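Local coordinates for protein SusD homolog (Bacteroides ovatus, PDB 4F53) that probably binds glycans, perhaps mucin O-glycans, at the cell surface as a SusD/RagB-family outer-membrane lipoprotein of a gut Bacteroides, at residues 46-51 / 256-261; 207-212 / 348-353. All coordinates share one frame; numbering follows the deposited sequence.

Contact 1: residues 46-51 / 256-261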
loop_
_atom_site.group_PDB
_atom_site.type_symbol
_atom_site.label_atom_id
_atom_site.label_comp_id
_atom_site.label_asym_id
_atom_site.label_seq_id
_atom_site.Cartn_x
_atom_site.Cartn_y
_atom_site.Cartn_z
ATOM N N PHE A 46 13.484 5.562 6.206
ATOM C CA PHE A 46 12.399 6.279 5.555
ATOM C C PHE A 46 11.260 5.290 5.406
ATOM O O PHE A 46 10.142 5.559 5.844
ATOM C CB PHE A 46 12.817 6.901 4.211
ATOM C CG PHE A 46 11.711 7.642 3.479
ATOM C CD1 PHE A 46 10.864 8.522 4.160
ATOM C CD2 PHE A 46 11.566 7.523 2.101
ATOM C CE1 PHE A 46 9.856 9.209 3.486
ATOM C CE2 PHE A 46 10.574 8.228 1.430
ATOM C CZ PHE A 46 9.725 9.062 2.129
ATOM N N SER A 47 11.589 4.103 4.873
ATOM C CA SER A 47 10.711 2.940 4.694
ATOM C C SER A 47 10.019 2.578 6.008
ATOM O O SER A 47 8.824 2.284 6.002
ATOM C CB SER A 47 11.526 1.737 4.196
ATOM O OG SER A 47 10.675 0.629 3.967
ATOM N N GLN A 48 10.772 2.575 7.124
ATOM C CA GLN A 48 10.246 2.220 8.448
ATOM C C GLN A 48 9.040 3.064 8.810
ATOM O O GLN A 48 8.070 2.526 9.322
ATOM C CB GLN A 48 11.308 2.344 9.549
ATOM C CG GLN A 48 10.844 1.615 10.793
ATOM C CD GLN A 48 11.824 1.551 11.908
ATOM O OE1 GLN A 48 12.734 2.368 12.042
ATOM N NE2 GLN A 48 11.610 0.573 12.752
ATOM N N TYR A 49 9.073 4.364 8.510
ATOM C CA TYR A 49 7.944 5.216 8.801
ATOM C C TYR A 49 6.809 5.021 7.819
ATOM O O TYR A 49 5.705 4.694 8.234
ATOM C CB TYR A 49 8.349 6.694 8.827
ATOM C CG TYR A 49 9.360 6.989 9.905
ATOM C CD1 TYR A 49 8.957 7.250 11.215
ATOM C CD2 TYR A 49 10.724 6.975 9.631
ATOM C CE1 TYR A 49 9.891 7.485 12.229
ATOM C CE2 TYR A 49 11.666 7.204 10.635
ATOM C CZ TYR A 49 11.242 7.480 11.928
ATOM O OH TYR A 49 12.163 7.704 12.921
ATOM N N VAL A 50 7.066 5.227 6.535
ATOM C CA VAL A 50 6.001 5.270 5.528
ATOM C C VAL A 50 5.415 3.917 5.199
ATOM O O VAL A 50 4.210 3.846 5.017
ATOM C CB VAL A 50 6.394 6.058 4.243
ATOM C CG1 VAL A 50 6.736 7.515 4.597
ATOM C CG2 VAL A 50 7.542 5.400 3.477
ATOM N N ASP A 51 6.232 2.862 5.131
ATOM C CA ASP A 51 5.737 1.557 4.713
ATOM C C ASP A 51 5.498 0.587 5.854
ATOM O O ASP A 51 4.670 -0.313 5.739
ATOM C CB ASP A 51 6.712 0.932 3.707
ATOM C CG ASP A 51 6.607 1.562 2.324
ATOM O OD1 ASP A 51 5.443 1.775 1.836
ATOM O OD2 ASP A 51 7.663 1.841 1.722
ATOM N N VAL A 256 13.328 -9.067 11.147
ATOM C CA VAL A 256 14.300 -10.041 11.628
ATOM C C VAL A 256 15.360 -9.432 12.558
ATOM O O VAL A 256 15.466 -9.880 13.702
ATOM C CB VAL A 256 14.946 -10.842 10.455
ATOM C CG1 VAL A 256 15.865 -11.927 10.990
ATOM C CG2 VAL A 256 13.877 -11.458 9.554
ATOM N N LEU A 257 16.136 -8.452 12.087
ATOM C CA LEU A 257 17.216 -7.887 12.891
ATOM C C LEU A 257 16.739 -7.091 14.120
ATOM O O LEU A 257 17.208 -7.367 15.224
ATOM C CB LEU A 257 18.134 -7.003 12.031
ATOM C CG LEU A 257 19.536 -6.738 12.595
ATOM C CD1 LEU A 257 20.359 -8.004 12.600
ATOM C CD2 LEU A 257 20.254 -5.687 11.775
ATOM N N TRP A 258 15.867 -6.086 13.938
ATOM C CA TRP A 258 15.465 -5.228 15.062
ATOM C C TRP A 258 14.271 -5.747 15.832
ATOM O O TRP A 258 14.112 -5.368 16.989
ATOM C CB TRP A 258 15.159 -3.811 14.585
ATOM C CG TRP A 258 16.238 -3.169 13.766
ATOM C CD1 TRP A 258 17.580 -3.423 13.816
ATOM C CD2 TRP A 258 16.072 -2.064 12.873
ATOM N NE1 TRP A 258 18.249 -2.606 12.936
ATOM C CE2 TRP A 258 17.351 -1.747 12.356
ATOM C CE3 TRP A 258 14.961 -1.336 12.425
ATOM C CZ2 TRP A 258 17.549 -0.716 11.431
ATOM C CZ3 TRP A 258 15.158 -0.328 11.500
ATOM C CH2 TRP A 258 16.440 -0.024 11.016
ATOM N N SER A 259 13.407 -6.569 15.197
ATOM C CA SER A 259 12.181 -7.108 15.800
ATOM C C SER A 259 11.245 -5.962 16.272
ATOM O O SER A 259 10.532 -6.100 17.266
ATOM C CB SER A 259 12.497 -8.090 16.933
ATOM O OG SER A 259 13.122 -9.255 16.426
ATOM N N ASP A 260 11.237 -4.842 15.521
ATOM C CA ASP A 260 10.364 -3.691 15.741
ATOM C C ASP A 260 8.972 -3.981 15.211
ATOM O O ASP A 260 8.013 -3.297 15.607
ATOM C CB ASP A 260 10.909 -2.426 15.036
ATOM C CG ASP A 260 11.968 -1.657 15.795
ATOM O OD1 ASP A 260 12.084 -1.858 17.022
ATOM O OD2 ASP A 260 12.671 -0.843 15.163
ATOM N N ALA A 261 8.872 -4.971 14.292
ATOM C CA ALA A 261 7.627 -5.355 13.626
ATOM C C ALA A 261 7.395 -6.869 13.647
ATOM O O ALA A 261 8.339 -7.658 13.625
ATOM C CB ALA A 261 7.650 -4.868 12.178
#

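Contact 2: residues 207-212 / 348-353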
loop_
_atom_site.group_PDB
_atom_site.type_symbol
_atom_site.label_atom_id
_atom_site.label_comp_id
_atom_site.label_asym_id
_atom_site.label_seq_id
_atom_site.Cartn_x
_atom_site.Cartn_y
_atom_site.Cartn_z
ATOM N N ARG A 207 -10.006 3.472 -8.414
ATOM C CA ARG A 207 -9.968 4.341 -7.230
ATOM C C ARG A 207 -11.078 5.423 -7.217
ATOM O O ARG A 207 -11.649 5.736 -6.158
ATOM C CB ARG A 207 -8.607 5.064 -7.177
ATOM C CG ARG A 207 -8.376 5.796 -5.846
ATOM C CD ARG A 207 -7.672 4.897 -4.866
ATOM N NE ARG A 207 -6.210 4.910 -5.061
ATOM C CZ ARG A 207 -5.416 3.847 -5.179
ATOM N NH1 ARG A 207 -5.924 2.615 -5.163
ATOM N NH2 ARG A 207 -4.104 4.000 -5.225
ATOM N N THR A 208 -11.354 6.005 -8.398
ATOM C CA THR A 208 -12.297 7.102 -8.531
ATOM C C THR A 208 -13.719 6.636 -8.825
ATOM O O THR A 208 -14.546 7.471 -9.170
ATOM C CB THR A 208 -11.826 8.024 -9.649
ATOM O OG1 THR A 208 -11.814 7.287 -10.879
ATOM C CG2 THR A 208 -10.455 8.655 -9.374
ATOM N N CYS A 209 -14.006 5.321 -8.701
ATOM C CA CYS A 209 -15.292 4.708 -9.080
ATOM C C CYS A 209 -16.487 5.193 -8.224
ATOM O O CYS A 209 -17.617 5.052 -8.666
ATOM C CB CYS A 209 -15.188 3.177 -9.064
ATOM S SG CYS A 209 -15.162 2.464 -7.399
ATOM N N TYR A 210 -16.269 5.729 -7.018
ATOM C CA TYR A 210 -17.398 6.180 -6.197
ATOM C C TYR A 210 -17.713 7.660 -6.375
ATOM O O TYR A 210 -18.769 8.099 -5.926
ATOM C CB TYR A 210 -17.190 5.870 -4.712
ATOM C CG TYR A 210 -17.267 4.392 -4.421
ATOM C CD1 TYR A 210 -18.457 3.688 -4.597
ATOM C CD2 TYR A 210 -16.142 3.685 -4.007
ATOM C CE1 TYR A 210 -18.524 2.312 -4.366
ATOM C CE2 TYR A 210 -16.201 2.313 -3.751
ATOM C CZ TYR A 210 -17.389 1.628 -3.949
ATOM O OH TYR A 210 -17.432 0.284 -3.683
ATOM N N VAL A 211 -16.825 8.410 -7.022
ATOM C CA VAL A 211 -17.006 9.842 -7.274
ATOM C C VAL A 211 -18.021 10.071 -8.410
ATOM O O VAL A 211 -17.726 9.806 -9.578
ATOM C CB VAL A 211 -15.666 10.538 -7.593
ATOM C CG1 VAL A 211 -15.870 12.055 -7.718
ATOM C CG2 VAL A 211 -14.606 10.202 -6.554
ATOM N N ALA A 212 -19.201 10.596 -8.060
ATOM C CA ALA A 212 -20.270 10.877 -9.028
ATOM C C ALA A 212 -19.829 11.911 -10.086
ATOM O O ALA A 212 -19.323 12.984 -9.742
ATOM C CB ALA A 212 -21.511 11.385 -8.296
ATOM N N ALA A 348 -15.148 -5.955 -13.753
ATOM C CA ALA A 348 -16.101 -6.876 -14.376
ATOM C C ALA A 348 -17.373 -6.940 -13.510
ATOM O O ALA A 348 -18.482 -6.932 -14.047
ATOM C CB ALA A 348 -15.471 -8.254 -14.568
ATOM N N LEU A 349 -17.198 -6.911 -12.174
ATOM C CA LEU A 349 -18.294 -6.874 -11.194
ATOM C C LEU A 349 -19.121 -5.581 -11.340
ATOM O O LEU A 349 -20.339 -5.615 -11.168
ATOM C CB LEU A 349 -17.715 -6.987 -9.770
ATOM C CG LEU A 349 -18.726 -7.177 -8.639
ATOM C CD1 LEU A 349 -19.426 -8.523 -8.746
ATOM C CD2 LEU A 349 -18.089 -6.946 -7.309
ATOM N N ARG A 350 -18.451 -4.453 -11.690
ATOM C CA ARG A 350 -19.052 -3.140 -11.913
ATOM C C ARG A 350 -19.629 -3.045 -13.314
ATOM O O ARG A 350 -20.134 -1.989 -13.710
ATOM C CB ARG A 350 -18.032 -2.014 -11.662
ATOM C CG ARG A 350 -17.575 -1.962 -10.221
ATOM C CD ARG A 350 -16.750 -0.722 -9.897
ATOM N NE ARG A 350 -16.267 -0.834 -8.524
ATOM C CZ ARG A 350 -16.976 -0.545 -7.433
ATOM N NH1 ARG A 350 -18.202 -0.042 -7.538
ATOM N NH2 ARG A 350 -16.459 -0.737 -6.233
ATOM N N ASN A 351 -19.615 -4.163 -14.051
ATOM C CA ASN A 351 -20.174 -4.271 -15.388
ATOM C C ASN A 351 -19.367 -3.407 -16.416
ATOM O O ASN A 351 -19.916 -2.849 -17.373
ATOM C CB ASN A 351 -21.679 -3.924 -15.363
ATOM C CG ASN A 351 -22.413 -4.177 -16.649
ATOM O OD1 ASN A 351 -22.181 -5.164 -17.333
ATOM N ND2 ASN A 351 -23.325 -3.297 -16.981
ATOM N N TRP A 352 -18.050 -3.369 -16.242
ATOM C CA TRP A 352 -17.163 -2.689 -17.187
ATOM C C TRP A 352 -16.572 -3.729 -18.087
ATOM O O TRP A 352 -16.507 -4.894 -17.695
ATOM C CB TRP A 352 -16.060 -1.914 -16.454
ATOM C CG TRP A 352 -16.579 -0.837 -15.557
ATOM C CD1 TRP A 352 -17.867 -0.385 -15.456
ATOM C CD2 TRP A 352 -15.800 -0.048 -14.654
ATOM N NE1 TRP A 352 -17.941 0.629 -14.534
ATOM C CE2 TRP A 352 -16.687 0.855 -14.017
ATOM C CE3 TRP A 352 -14.433 0.000 -14.340
ATOM C CZ2 TRP A 352 -16.248 1.801 -13.084
ATOM C CZ3 TRP A 352 -14.003 0.920 -13.389
ATOM C CH2 TRP A 352 -14.905 1.798 -12.765
ATOM N N ASN A 353 -16.142 -3.339 -19.280
ATOM C CA ASN A 353 -15.574 -4.296 -20.237
ATOM C C ASN A 353 -14.081 -4.563 -19.898
ATOM O O ASN A 353 -13.181 -3.877 -20.382
ATOM C CB ASN A 353 -15.779 -3.803 -21.681
ATOM C CG ASN A 353 -15.355 -4.786 -22.754
ATOM O OD1 ASN A 353 -14.891 -5.896 -22.490
ATOM N ND2 ASN A 353 -15.444 -4.370 -23.996
#

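Contact 1: residues 46-51 / 256-261
Gln48 and Asp260 make the one hydrogen bond across this contact, from NE2 of the glutamine to OD2 of the aspartate at 3.0 Å. The N-H···O angle of 143° shows a bent bond. OD2 lies almost exactly in the amide plane, whereas NE2 meets the anti side of the carboxylate and sits 26° out of its plane. Gln48 spans the gap because CG is anti to the backbone N and the chain stays extended beyond it; the alpha carbons of the two residues are 9.4 Å apart.

The van der Waals part falls to Trp258. Its six-membered ring brings CZ3 to 3.7 Å from Gln48 OE1 and CE3 to 3.9 Å from Gln48 NE2, with the amide and indole planes inclined by 44°, so this is no stack.

Asp260 has further partners: OD1 accepts a hydrogen bond from Asn66 and also binds a glycerol, probably from the crystallisation liquor. Gln48 projects from helix 44-58, while Trp258 and Asp260 come from the stretch where helix 250-257 gives way to strand 261-263, which pairs antiparallel with strand 62-64.

Contact 2: residues 207-212 / 348-353
A Schellman motif that ends helix 337-349 faces the type I beta turn Thr208-Val211, just beyond helix 190-207, in this SusD-family, TPR-like fold. The motif is identified by Asn351, with positive phi, at the C-prime position, by its N bonded to Ala348 O and by Trp352 N bonded to Gly347 O. Arg350 and Trp352, to each side of Asn351, both reach the beta turn.

Arg350 has the largest share of the contact, closely followed by Cys209. Its chain runs extended from CG to NE and brings the guanidinium up to two residues of the turn, one over its face and one at its edge. Arg350 NH2 donates to Tyr210 OH at 2.9 Å, with an N-H···O angle of 158°; the hydroxyl lies close to the guanidinium plane. The phenol ring stands nearly perpendicular to that plane, at 86°, which excludes a parallel stack. NH2 also forms a salt bridge with Glu346, in the last turn of the helix that Arg350 follows, which probably offsets part of its charge. Arg451 of helix 442-452 touches Cys209, Tyr210 and Arg350.

Replacing Arg350 with an alanine would probably leave Glu346 without its salt-bridge mate, Tyr210 OH without this donor, and the sulfur of Cys209 without the flat group it covers.

Trp352 adds an apolar touch, its CH2 4.0 Å from Cys209 CB, and the same indole has Arg350 CB over one face near the rim. Helix 221-231 packs against this tryptophan through Ser221, Gln222, Ala225 and Glu226.

Cys209 SG, placed between the backbone N and the carbonyl carbon (chi1 75°), sits over the centre of the guanidinium, 3.5 Å from Arg350 CZ.

In the fold
From the N terminus, the chain enters contact 1 on helix 44-58 and reaches 207-212, the first half of contact 2, before contact 1 is complete. Residues 256-261 then close a loop of 204 intervening residues, rich in helix, and 348-353 closes the second, of 135. The segments alternate, so the two loops cross instead of nesting. Contact 1 ties an early helix to the stretch that follows helix 250-257; contact 2 joins the exits of helices 190-207 and 337-349. Their centres, 35 Å apart, lie on opposite sides of the chain's centre, and with nearest atoms about 12 Å apart the contacts do not touch.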